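Local coordinates for protein trichothecene 3-O-acetyltransferase (Gibberella zeae, PDB 3B2S) that probably transfers an acetyl group from acetyl-coenzyme A to the 3-hydroxyl of trichothecene toxins such as deoxynivalenol, at residues A[68-73]-A[358-363]; A[8-13]-A[307-312]; A[14-19]-A[154-159]; A[219-224]-A[362-367]. All coordinates share one frame; numbering follows the deposited sequence.

The four contacts form a connected set that leads from a magnesium ion to the bound trichothecene. Interactions 2 and 3 lie closest, with centres about 9 Å apart, and L308 of one packs on H156 of the other. Interaction 3 gives the substrate its histidine, and interactions 2 and 4 line further parts of the same pocket. Interaction 1 is farther out, its centre about 14 Å from each of the other three. It shares N362 and V363 with interaction 4, meets interaction 2 through Q12 and L13, and touches interaction 3 where K360 and S361 pack on P14 and S73 on L17. Coenzyme A lies about 4 Å from the Q310 side chain and about 7 Å from that of H156.

Interaction 1 (A[68-73]-A[358-363]). With MG (magnesium ion), chain B.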
# COMPACT_ATOMS: atom_id res chain seq x y z
N GLY A 68 -2.44 -29.02 -5.79
CA GLY A 68 -1.24 -28.57 -6.51
C GLY A 68 -1.50 -27.66 -7.72
O GLY A 68 -0.66 -27.54 -8.63
N ASN A 69 -2.65 -26.99 -7.73
CA ASN A 69 -2.91 -26.02 -8.79
C ASN A 69 -3.73 -24.90 -8.19
O ASN A 69 -4.91 -25.10 -7.87
CB ASN A 69 -3.65 -26.68 -9.96
CG ASN A 69 -3.75 -25.79 -11.19
OD1 ASN A 69 -3.83 -24.55 -11.09
ND2 ASN A 69 -3.74 -26.41 -12.36
N THR A 70 -3.11 -23.74 -7.99
CA THR A 70 -3.79 -22.68 -7.25
C THR A 70 -4.71 -21.87 -8.18
O THR A 70 -5.31 -20.91 -7.74
CB THR A 70 -2.80 -21.73 -6.50
OG1 THR A 70 -1.80 -21.28 -7.41
CG2 THR A 70 -2.14 -22.45 -5.35
N GLY A 71 -4.80 -22.29 -9.44
CA GLY A 71 -5.78 -21.73 -10.38
C GLY A 71 -5.36 -20.39 -10.96
O GLY A 71 -4.21 -19.94 -10.76
N THR A 72 -6.29 -19.75 -11.65
CA THR A 72 -6.01 -18.47 -12.34
C THR A 72 -7.24 -17.61 -12.10
O THR A 72 -8.36 -18.09 -12.26
CB THR A 72 -5.83 -18.69 -13.85
OG1 THR A 72 -4.73 -19.59 -14.08
CG2 THR A 72 -5.54 -17.37 -14.59
N SER A 73 -7.03 -16.37 -11.67
CA SER A 73 -8.14 -15.45 -11.41
C SER A 73 -8.33 -14.43 -12.55
O SER A 73 -7.37 -14.04 -13.22
CB SER A 73 -7.97 -14.73 -10.08
OG SER A 73 -8.04 -15.69 -9.03
N PRO A 358 1.87 -23.96 -11.93
CA PRO A 358 0.45 -23.99 -11.53
C PRO A 358 0.26 -23.86 -10.03
O PRO A 358 -0.77 -23.32 -9.61
CB PRO A 358 -0.01 -25.39 -11.97
CG PRO A 358 0.87 -25.72 -13.08
CD PRO A 358 2.23 -25.15 -12.71
N ASP A 359 1.21 -24.36 -9.24
CA ASP A 359 1.15 -24.23 -7.78
C ASP A 359 1.94 -23.01 -7.37
O ASP A 359 3.18 -23.06 -7.26
CB ASP A 359 1.69 -25.49 -7.03
CG ASP A 359 1.44 -25.43 -5.51
OD1 ASP A 359 1.00 -24.37 -4.99
OD2 ASP A 359 1.69 -26.44 -4.82
N LYS A 360 1.23 -21.91 -7.12
CA LYS A 360 1.89 -20.64 -6.78
C LYS A 360 1.95 -20.44 -5.27
O LYS A 360 2.32 -19.35 -4.81
CB LYS A 360 1.15 -19.46 -7.46
CG LYS A 360 1.13 -19.56 -8.99
CD LYS A 360 0.27 -18.45 -9.66
CE LYS A 360 0.51 -18.38 -11.17
NZ LYS A 360 0.41 -19.73 -11.89
N SER A 361 1.64 -21.48 -4.50
CA SER A 361 1.44 -21.32 -3.05
C SER A 361 2.73 -20.95 -2.29
O SER A 361 2.65 -20.40 -1.20
CB SER A 361 0.77 -22.56 -2.43
OG SER A 361 1.62 -23.70 -2.59
N ASN A 362 3.89 -21.23 -2.87
CA ASN A 362 5.16 -20.91 -2.20
C ASN A 362 5.70 -19.50 -2.52
O ASN A 362 6.72 -19.10 -1.97
CB ASN A 362 6.26 -21.89 -2.59
CG ASN A 362 5.94 -23.32 -2.27
OD1 ASN A 362 5.34 -23.62 -1.23
ND2 ASN A 362 6.36 -24.22 -3.16
N VAL A 363 5.04 -18.76 -3.41
CA VAL A 363 5.64 -17.51 -3.90
C VAL A 363 5.08 -16.37 -3.04
O VAL A 363 3.86 -16.28 -2.81
CB VAL A 363 5.36 -17.29 -5.40
CG1 VAL A 363 6.18 -16.10 -5.95
CG2 VAL A 363 5.69 -18.55 -6.20
MG MG B . 2.81 -24.96 -0.95
O HOH W 1 -1.85 -21.26 -10.96
O HOH W 2 -2.37 -18.28 -12.87
O HOH W 3 3.37 -26.08 -2.79
O HOH W 4 2.24 -23.93 0.81
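Two loops, each tightened by an Asx turn, meet where N69 and T70 lie against P358, D359 and K360. In one turn N69 OD1 accepts from G71 N. In the other D359 OD1 accepts from S361 N. T70 makes the direct polar link, with backbone and side chain both in use. Its N donates to P358 O at 2.9 Å. Its OG1 accepts from K360 N at 3.1 Å, in a fairly straight bond (159° at the hydrogen). A chi1 of 50° sets OG1 between the T70 backbone N and carbonyl carbon, facing the K360 amide. The methyl CG2 of T70 then comes 3.7 Å from D359 OD1. The N69 side chain crosses P358 at about a right angle, with N69 CG 3.8 Å from P358 CB. One water donates to both G71 O and P358 O and accepts from K360 NZ.

D359 is held from within its own loop. S361 OG donates to D359 OD1 at 2.6 Å on the syn side, and S361 N arrives on the anti side. Both come from the same face of the carboxylate. S361 OG also binds the magnesium ion at 2.4 Å, which would probably polarise the hydroxyl. A water on the metal donates to D359 OD2 at 2.7 Å.

The K360 chain bends at its last torsion, and NZ donates to L354 O in the last turn of helix 340-356 and to N357 O just after it. V363 packs on that helix too. The other segment runs on into strand 72-76, which lies between strands 5-6 and 59-63.

Interaction 2 (A[8-13]-A[307-312]); sequences DTLGQL and GLLQNM. With B2S ((3alpha,7alpha)-3,7,15-trihydroxy-12,13-epoxytrichothec-9-en-8-one), chain E.
D8 grips the backbone of L308, and L10 packs on the L308 side chain; this is the tight half of the contact. L308 N donates to D8 OD2 at 2.8 Å, and the bond is almost straight, 177° at the hydrogen. The donor comes from above the carboxylate plane, 56° out of it. L10 CB lies only 3.5 Å from L308 CD1. L308 CD1 is also 3.8 Å from G11 N. L308 has CG anti to its backbone N (chi1 -172°), which sends the isobutyl group against the short 3-10 turn of 10-12.

That turn sits over the lead-in to strand 310-318, an outermost strand of the large mixed sheet of this coenzyme A-dependent acyltransferase. D160, which ends the HxxxD motif begun by H156, holds the same lead-in by accepting from L309 N through OD2.

The rest is less direct. The other carboxylate oxygen of D8 is reached through water, which donates to D8 OD1 at 2.9 Å and to L308 O at 2.7 Å. Y305 OH is a further partner of D8 OD1. L10 CD1 meets L309 CD1 and Q310 O farther off than L10 CB meets L308, each at 3.8 Å. Q310 N is buried with no partner in the model. Farther on, Q310 turns its end away, and M312 CE reaches the bound trichothecene, 3.6 Å from O2 of the ligand.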
# COMPACT_ATOMS: atom_id res chain seq x y z
N ASP A 8 -3.10 -9.62 -13.98
CA ASP A 8 -1.64 -9.61 -14.09
C ASP A 8 -1.11 -10.91 -13.49
O ASP A 8 -1.60 -11.35 -12.46
CB ASP A 8 -1.06 -8.45 -13.25
CG ASP A 8 -1.45 -7.10 -13.79
OD1 ASP A 8 -0.86 -6.71 -14.81
OD2 ASP A 8 -2.34 -6.45 -13.20
N THR A 9 -0.12 -11.52 -14.14
CA THR A 9 0.55 -12.70 -13.59
C THR A 9 1.05 -12.46 -12.15
O THR A 9 0.87 -13.31 -11.27
CB THR A 9 1.66 -13.18 -14.56
OG1 THR A 9 1.04 -13.47 -15.83
CG2 THR A 9 2.37 -14.45 -14.05
N LEU A 10 1.63 -11.28 -11.91
CA LEU A 10 2.03 -10.86 -10.57
C LEU A 10 0.86 -10.81 -9.59
O LEU A 10 1.05 -11.01 -8.39
CB LEU A 10 2.73 -9.49 -10.61
CG LEU A 10 4.05 -9.41 -11.40
CD1 LEU A 10 4.55 -7.95 -11.53
CD2 LEU A 10 5.11 -10.33 -10.78
N GLY A 11 -0.35 -10.54 -10.11
CA GLY A 11 -1.54 -10.47 -9.27
C GLY A 11 -2.09 -11.84 -8.91
O GLY A 11 -3.05 -11.94 -8.16
N GLN A 12 -1.47 -12.90 -9.42
CA GLN A 12 -1.83 -14.27 -9.08
C GLN A 12 -1.08 -14.72 -7.81
O GLN A 12 -1.25 -15.86 -7.38
CB GLN A 12 -1.54 -15.23 -10.25
CG GLN A 12 -2.11 -14.82 -11.64
CD GLN A 12 -3.63 -14.99 -11.78
OE1 GLN A 12 -4.29 -15.60 -10.94
NE2 GLN A 12 -4.20 -14.43 -12.84
N LEU A 13 -0.25 -13.84 -7.23
CA LEU A 13 0.40 -14.11 -5.92
C LEU A 13 -0.67 -14.34 -4.86
O LEU A 13 -1.60 -13.52 -4.69
CB LEU A 13 1.31 -12.95 -5.50
CG LEU A 13 2.65 -12.79 -6.22
CD1 LEU A 13 3.18 -11.35 -6.11
CD2 LEU A 13 3.66 -13.78 -5.65
N GLY A 307 -3.56 -1.79 -12.95
CA GLY A 307 -3.42 -3.18 -12.50
C GLY A 307 -2.41 -3.32 -11.36
O GLY A 307 -2.20 -2.38 -10.56
N LEU A 308 -1.80 -4.50 -11.29
CA LEU A 308 -0.83 -4.86 -10.26
C LEU A 308 0.52 -5.07 -10.98
O LEU A 308 0.72 -6.05 -11.69
CB LEU A 308 -1.28 -6.16 -9.55
CG LEU A 308 -0.54 -6.66 -8.29
CD1 LEU A 308 0.85 -7.25 -8.62
CD2 LEU A 308 -0.38 -5.55 -7.34
N LEU A 309 1.42 -4.10 -10.82
CA LEU A 309 2.71 -4.14 -11.47
C LEU A 309 3.69 -3.56 -10.47
O LEU A 309 4.10 -2.40 -10.57
CB LEU A 309 2.69 -3.34 -12.80
CG LEU A 309 3.97 -3.36 -13.67
CD1 LEU A 309 4.69 -4.75 -13.63
CD2 LEU A 309 3.64 -2.95 -15.12
N GLN A 310 4.04 -4.39 -9.49
CA GLN A 310 4.80 -3.95 -8.33
C GLN A 310 5.77 -5.10 -8.02
O GLN A 310 5.46 -6.26 -8.27
CB GLN A 310 3.85 -3.77 -7.14
CG GLN A 310 4.44 -3.07 -5.94
CD GLN A 310 3.92 -3.64 -4.64
OE1 GLN A 310 2.73 -3.55 -4.32
NE2 GLN A 310 4.82 -4.28 -3.88
N ASN A 311 6.93 -4.76 -7.47
CA ASN A 311 7.87 -5.74 -6.98
C ASN A 311 8.44 -5.18 -5.69
O ASN A 311 7.89 -4.22 -5.13
CB ASN A 311 8.94 -6.02 -8.04
CG ASN A 311 9.64 -7.37 -7.86
OD1 ASN A 311 9.61 -7.95 -6.78
ND2 ASN A 311 10.29 -7.85 -8.92
N MET A 312 9.47 -5.83 -5.16
CA MET A 312 10.18 -5.36 -3.98
C MET A 312 11.67 -5.28 -4.31
O MET A 312 12.13 -5.92 -5.27
CB MET A 312 10.05 -6.36 -2.83
CG MET A 312 8.64 -6.84 -2.54
SD MET A 312 7.56 -5.59 -1.87
CE MET A 312 8.13 -5.53 -0.16
C13 B2S E . 4.62 -4.69 2.03
O2 B2S E . 4.81 -4.38 0.58
C12 B2S E . 3.48 -4.78 1.02
C5 B2S E . 2.90 -6.08 0.44
C14 B2S E . 3.98 -7.12 0.05
C4 B2S E . 2.23 -5.47 -0.83
C3 B2S E . 2.11 -3.93 -0.57
O3 B2S E . 0.77 -3.44 -0.80
C2 B2S E . 2.41 -3.76 0.92
O1 B2S E . 1.19 -4.08 1.68
C11 B2S E . 0.96 -5.52 2.04
C10 B2S E . -0.30 -5.78 2.66
C9 B2S E . -0.16 -6.80 3.62
C16 B2S E . -1.35 -7.24 4.48
C8 B2S E . 1.11 -7.43 3.75
O5 B2S E . 1.27 -8.35 4.57
C7 B2S E . 2.33 -6.99 2.86
O4 B2S E . 3.41 -7.92 2.83
C6 B2S E . 1.83 -6.65 1.42
C15 B2S E . 1.04 -7.84 0.82
O6 B2S E . 1.09 -8.92 1.77
O HOH W 5 1.91 -6.74 -14.04

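Interaction 3 (A[14-19]-A[154-159]); sequences PGLLSI and GQHGAM. With B2S ((3alpha,7alpha)-3,7,15-trihydroxy-12,13-epoxytrichothec-9-en-8-one), chain E.
H156 N donates to I19 O at 3.0 Å, with 160° at the hydrogen. The bond ties the loop after the 14-17 helical turn to the end of strand 147-155, where the chain turns out of the sheet. Close by, L16 O lies 3.3 Å from H156 CB. L17 reaches back to G157 with its CD2 methyl, at a looser 4.3 Å from G157 CA.

The imidazole of H156 is the centre of the contact. L16 CD2 sits over the middle of one ring face in a CH-pi contact, 3.6 Å from the centroid and 3° off the ring normal. I19 runs alongside H156 and points the same way, with I19 CG1 3.6 Å from H156 CB. Its chi1 of 65° places CG1 between the backbone N and the carbonyl carbon, which carries CD1 forward to the substrate, 3.5 Å from C10 of the trichothecene. L308 also packs on the imidazole.

H156 opens the HxxxD sequence that marks this acyltransferase superfamily; the aspartate follows four residues on. Its NE2 is hydrogen-bonded to O3 of the trichothecene at 2.9 Å, and O3 lies at the ring edge, near its plane. O3 is the hydroxyl that the enzyme's name says is acetylated. The arrangement is therefore consistent with H156 acting as the general base, as in relatives.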
# COMPACT_ATOMS: atom_id res chain seq x y z
N PRO A 14 -0.60 -15.50 -4.16
CA PRO A 14 -1.59 -15.85 -3.14
C PRO A 14 -1.80 -14.78 -2.09
O PRO A 14 -2.95 -14.57 -1.65
CB PRO A 14 -1.03 -17.14 -2.53
CG PRO A 14 -0.41 -17.81 -3.75
CD PRO A 14 0.36 -16.62 -4.36
N GLY A 15 -0.72 -14.10 -1.71
CA GLY A 15 -0.76 -13.05 -0.69
C GLY A 15 -1.47 -11.78 -1.15
O GLY A 15 -1.96 -11.02 -0.32
N LEU A 16 -1.54 -11.57 -2.46
CA LEU A 16 -2.25 -10.42 -3.03
C LEU A 16 -3.73 -10.73 -3.31
O LEU A 16 -4.61 -9.89 -3.05
CB LEU A 16 -1.55 -9.94 -4.29
CG LEU A 16 -0.11 -9.50 -4.02
CD1 LEU A 16 0.44 -8.81 -5.27
CD2 LEU A 16 -0.03 -8.56 -2.83
N LEU A 17 -3.99 -11.93 -3.81
CA LEU A 17 -5.38 -12.38 -4.05
C LEU A 17 -6.28 -12.40 -2.83
O LEU A 17 -7.51 -12.45 -2.97
CB LEU A 17 -5.39 -13.76 -4.69
CG LEU A 17 -5.02 -13.79 -6.18
CD1 LEU A 17 -4.82 -15.21 -6.63
CD2 LEU A 17 -6.13 -13.07 -6.98
N SER A 18 -5.69 -12.37 -1.64
CA SER A 18 -6.47 -12.58 -0.41
C SER A 18 -6.76 -11.29 0.37
O SER A 18 -7.49 -11.29 1.36
CB SER A 18 -5.75 -13.61 0.49
OG SER A 18 -4.36 -13.38 0.47
N ILE A 19 -6.20 -10.17 -0.08
CA ILE A 19 -6.29 -8.96 0.72
C ILE A 19 -6.90 -7.76 -0.03
O ILE A 19 -6.91 -7.74 -1.28
CB ILE A 19 -4.91 -8.58 1.32
CG1 ILE A 19 -3.90 -8.23 0.23
CG2 ILE A 19 -4.34 -9.74 2.20
CD1 ILE A 19 -2.63 -7.61 0.78
N GLY A 154 -9.47 -1.64 -2.56
CA GLY A 154 -9.12 -2.23 -3.85
C GLY A 154 -8.67 -3.67 -3.66
O GLY A 154 -7.84 -3.96 -2.79
N GLN A 155 -9.20 -4.57 -4.49
CA GLN A 155 -8.79 -5.99 -4.42
C GLN A 155 -7.33 -6.08 -4.88
O GLN A 155 -6.98 -5.67 -6.00
CB GLN A 155 -9.72 -6.88 -5.27
CG GLN A 155 -9.86 -8.33 -4.75
CD GLN A 155 -8.52 -9.04 -4.65
OE1 GLN A 155 -8.07 -9.42 -3.54
NE2 GLN A 155 -7.85 -9.16 -5.76
N HIS A 156 -6.47 -6.58 -4.02
CA HIS A 156 -5.04 -6.44 -4.26
C HIS A 156 -4.47 -7.21 -5.47
O HIS A 156 -3.50 -6.81 -6.02
CB HIS A 156 -4.20 -6.61 -3.00
CG HIS A 156 -2.88 -5.91 -3.04
ND1 HIS A 156 -2.17 -5.71 -4.19
CD2 HIS A 156 -2.12 -5.40 -2.05
CE1 HIS A 156 -1.04 -5.10 -3.92
NE2 HIS A 156 -0.99 -4.88 -2.64
N GLY A 157 -5.11 -8.32 -5.84
CA GLY A 157 -4.72 -9.03 -7.06
C GLY A 157 -5.04 -8.22 -8.32
O GLY A 157 -4.34 -8.33 -9.32
N ALA A 158 -6.12 -7.44 -8.25
CA ALA A 158 -6.58 -6.54 -9.33
C ALA A 158 -5.79 -5.22 -9.42
O ALA A 158 -5.73 -4.61 -10.49
CB ALA A 158 -8.08 -6.21 -9.15
N MET A 159 -5.26 -4.74 -8.30
CA MET A 159 -4.56 -3.45 -8.31
C MET A 159 -3.57 -3.30 -7.17
O MET A 159 -3.83 -3.75 -6.05
CB MET A 159 -5.56 -2.27 -8.24
CG MET A 159 -6.47 -2.26 -6.97
SD MET A 159 -7.82 -1.07 -7.07
CE MET A 159 -8.99 -1.93 -8.14
C13 B2S E . 4.62 -4.69 2.03
O2 B2S E . 4.81 -4.38 0.58
C12 B2S E . 3.48 -4.78 1.02
C5 B2S E . 2.90 -6.08 0.44
C14 B2S E . 3.98 -7.12 0.05
C4 B2S E . 2.23 -5.47 -0.83
C3 B2S E . 2.11 -3.93 -0.57
O3 B2S E . 0.77 -3.44 -0.80
C2 B2S E . 2.41 -3.76 0.92
O1 B2S E . 1.19 -4.08 1.68
C11 B2S E . 0.96 -5.52 2.04
C10 B2S E . -0.30 -5.78 2.66
C9 B2S E . -0.16 -6.80 3.62
C16 B2S E . -1.35 -7.24 4.48
C8 B2S E . 1.11 -7.43 3.75
O5 B2S E . 1.27 -8.35 4.57
C7 B2S E . 2.33 -6.99 2.86
O4 B2S E . 3.41 -7.92 2.83
C6 B2S E . 1.83 -6.65 1.42
C15 B2S E . 1.04 -7.84 0.82
O6 B2S E . 1.09 -8.92 1.77

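Interaction 4 (A[219-224]-A[362-367]). With B2S ((3alpha,7alpha)-3,7,15-trihydroxy-12,13-epoxytrichothec-9-en-8-one), chain E.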
# COMPACT_ATOMS: atom_id res chain seq x y z
N GLY A 219 9.39 -16.67 7.21
CA GLY A 219 8.81 -15.68 6.28
C GLY A 219 7.39 -16.02 5.81
O GLY A 219 6.74 -16.89 6.40
N GLY A 220 6.90 -15.35 4.77
CA GLY A 220 5.55 -15.59 4.25
C GLY A 220 4.68 -14.33 4.23
O GLY A 220 5.17 -13.22 4.48
N ASP A 221 3.38 -14.51 3.94
CA ASP A 221 2.45 -13.40 3.72
C ASP A 221 1.69 -13.00 4.99
O ASP A 221 1.17 -13.87 5.69
CB ASP A 221 1.43 -13.73 2.61
CG ASP A 221 2.09 -13.94 1.26
OD1 ASP A 221 2.95 -13.13 0.85
OD2 ASP A 221 1.73 -14.92 0.58
N ALA A 222 1.63 -11.70 5.26
CA ALA A 222 0.87 -11.11 6.38
C ALA A 222 0.91 -11.98 7.64
O ALA A 222 -0.14 -12.43 8.15
CB ALA A 222 -0.57 -10.80 5.95
N VAL A 223 2.13 -12.24 8.10
CA VAL A 223 2.35 -13.09 9.28
C VAL A 223 1.88 -12.33 10.53
O VAL A 223 2.40 -11.26 10.86
CB VAL A 223 3.84 -13.53 9.41
CG1 VAL A 223 4.04 -14.49 10.62
CG2 VAL A 223 4.34 -14.17 8.08
N LEU A 224 0.87 -12.90 11.20
CA LEU A 224 0.44 -12.40 12.50
C LEU A 224 1.25 -13.13 13.58
O LEU A 224 1.04 -14.32 13.82
CB LEU A 224 -1.07 -12.58 12.70
CG LEU A 224 -1.98 -11.92 11.64
CD1 LEU A 224 -3.44 -12.20 11.95
CD2 LEU A 224 -1.75 -10.42 11.50
N ASN A 362 3.89 -21.23 -2.87
CA ASN A 362 5.16 -20.91 -2.20
C ASN A 362 5.70 -19.50 -2.52
O ASN A 362 6.72 -19.10 -1.97
CB ASN A 362 6.26 -21.89 -2.59
CG ASN A 362 5.94 -23.32 -2.27
OD1 ASN A 362 5.34 -23.62 -1.23
ND2 ASN A 362 6.36 -24.22 -3.16
N VAL A 363 5.04 -18.76 -3.41
CA VAL A 363 5.64 -17.51 -3.90
C VAL A 363 5.08 -16.37 -3.04
O VAL A 363 3.86 -16.28 -2.81
CB VAL A 363 5.36 -17.29 -5.40
CG1 VAL A 363 6.18 -16.10 -5.95
CG2 VAL A 363 5.69 -18.55 -6.20
N SER A 364 5.99 -15.53 -2.54
CA SER A 364 5.64 -14.42 -1.67
C SER A 364 6.64 -13.28 -1.82
O SER A 364 7.85 -13.50 -1.81
CB SER A 364 5.64 -14.86 -0.20
OG SER A 364 5.37 -13.76 0.66
N LEU A 365 6.12 -12.05 -1.93
CA LEU A 365 6.98 -10.87 -1.88
C LEU A 365 7.75 -10.68 -0.54
O LEU A 365 8.67 -9.86 -0.46
CB LEU A 365 6.14 -9.62 -2.17
CG LEU A 365 5.56 -9.51 -3.58
CD1 LEU A 365 4.81 -8.18 -3.71
CD2 LEU A 365 6.63 -9.60 -4.67
N THR A 366 7.36 -11.42 0.50
CA THR A 366 8.05 -11.39 1.78
C THR A 366 8.34 -12.84 2.24
O THR A 366 8.25 -13.17 3.42
CB THR A 366 7.27 -10.61 2.86
OG1 THR A 366 5.97 -11.17 2.98
CG2 THR A 366 7.11 -9.12 2.47
N ALA A 367 8.73 -13.68 1.27
CA ALA A 367 8.97 -15.11 1.50
C ALA A 367 9.97 -15.41 2.59
O ALA A 367 9.81 -16.41 3.32
CB ALA A 367 9.40 -15.80 0.21
C13 B2S E . 4.62 -4.69 2.03
O2 B2S E . 4.81 -4.38 0.58
C12 B2S E . 3.48 -4.78 1.02
C5 B2S E . 2.90 -6.08 0.44
C14 B2S E . 3.98 -7.12 0.05
C4 B2S E . 2.23 -5.47 -0.83
C3 B2S E . 2.11 -3.93 -0.57
O3 B2S E . 0.77 -3.44 -0.80
C2 B2S E . 2.41 -3.76 0.92
O1 B2S E . 1.19 -4.08 1.68
C11 B2S E . 0.96 -5.52 2.04
C10 B2S E . -0.30 -5.78 2.66
C9 B2S E . -0.16 -6.80 3.62
C16 B2S E . -1.35 -7.24 4.48
C8 B2S E . 1.11 -7.43 3.75
O5 B2S E . 1.27 -8.35 4.57
C7 B2S E . 2.33 -6.99 2.86
O4 B2S E . 3.41 -7.92 2.83
C6 B2S E . 1.83 -6.65 1.42
C15 B2S E . 1.04 -7.84 0.82
O6 B2S E . 1.09 -8.92 1.77
O HOH W 6 3.20 -11.70 -1.69
O HOH W 7 2.05 -14.41 -2.04
O HOH W 8 3.62 -10.53 1.11
O HOH W 9 3.68 -9.81 5.00
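Direct hydrogen bonds join G220 and D221 to S364 and T366. G220 is tied twice to T366. G220 N donates to T366 O at 2.9 Å, close to straight at 169°. T366 OG1 donates back to G220 O at 2.7 Å, from above the carbonyl plane, 45° out of it. The third bond is between side chains: S364 OG donates to D221 OD1 at a short 2.5 Å. It too comes from above the plane, here that of the carboxylate. S364 OG lies anti to the S364 backbone N (chi1 177°), which turns it toward D221. The same hydroxyl oxygen accepts from T366 N, and this makes an ST turn. A weaker CA-H...O contact adds to these, with G219 CA 3.2 Å from A367 O.

The two segments are irregular loops, one leading to strand 229-236 and the other following helix 340-356. Together they form one wall of the trichothecene pocket. L365 packs between that helix and strand 310-318, and its CB lies 4.0 Å from C14 of the ligand.

Waters make the remaining links. One donates to D221 OD1 and accepts from L365 N. Another donates to D221 OD2 and V363 O. A third donates to D221 OD1 at 2.7 Å and to T366 OG1, and is hydrogen-bonded to O4 and O6 of the trichothecene. D221 OD1 thus takes S364 OG and two waters. A fourth water accepts from A222 N at 2.8 Å, donates to ligand O5 and is hydrogen-bonded to ligand O4.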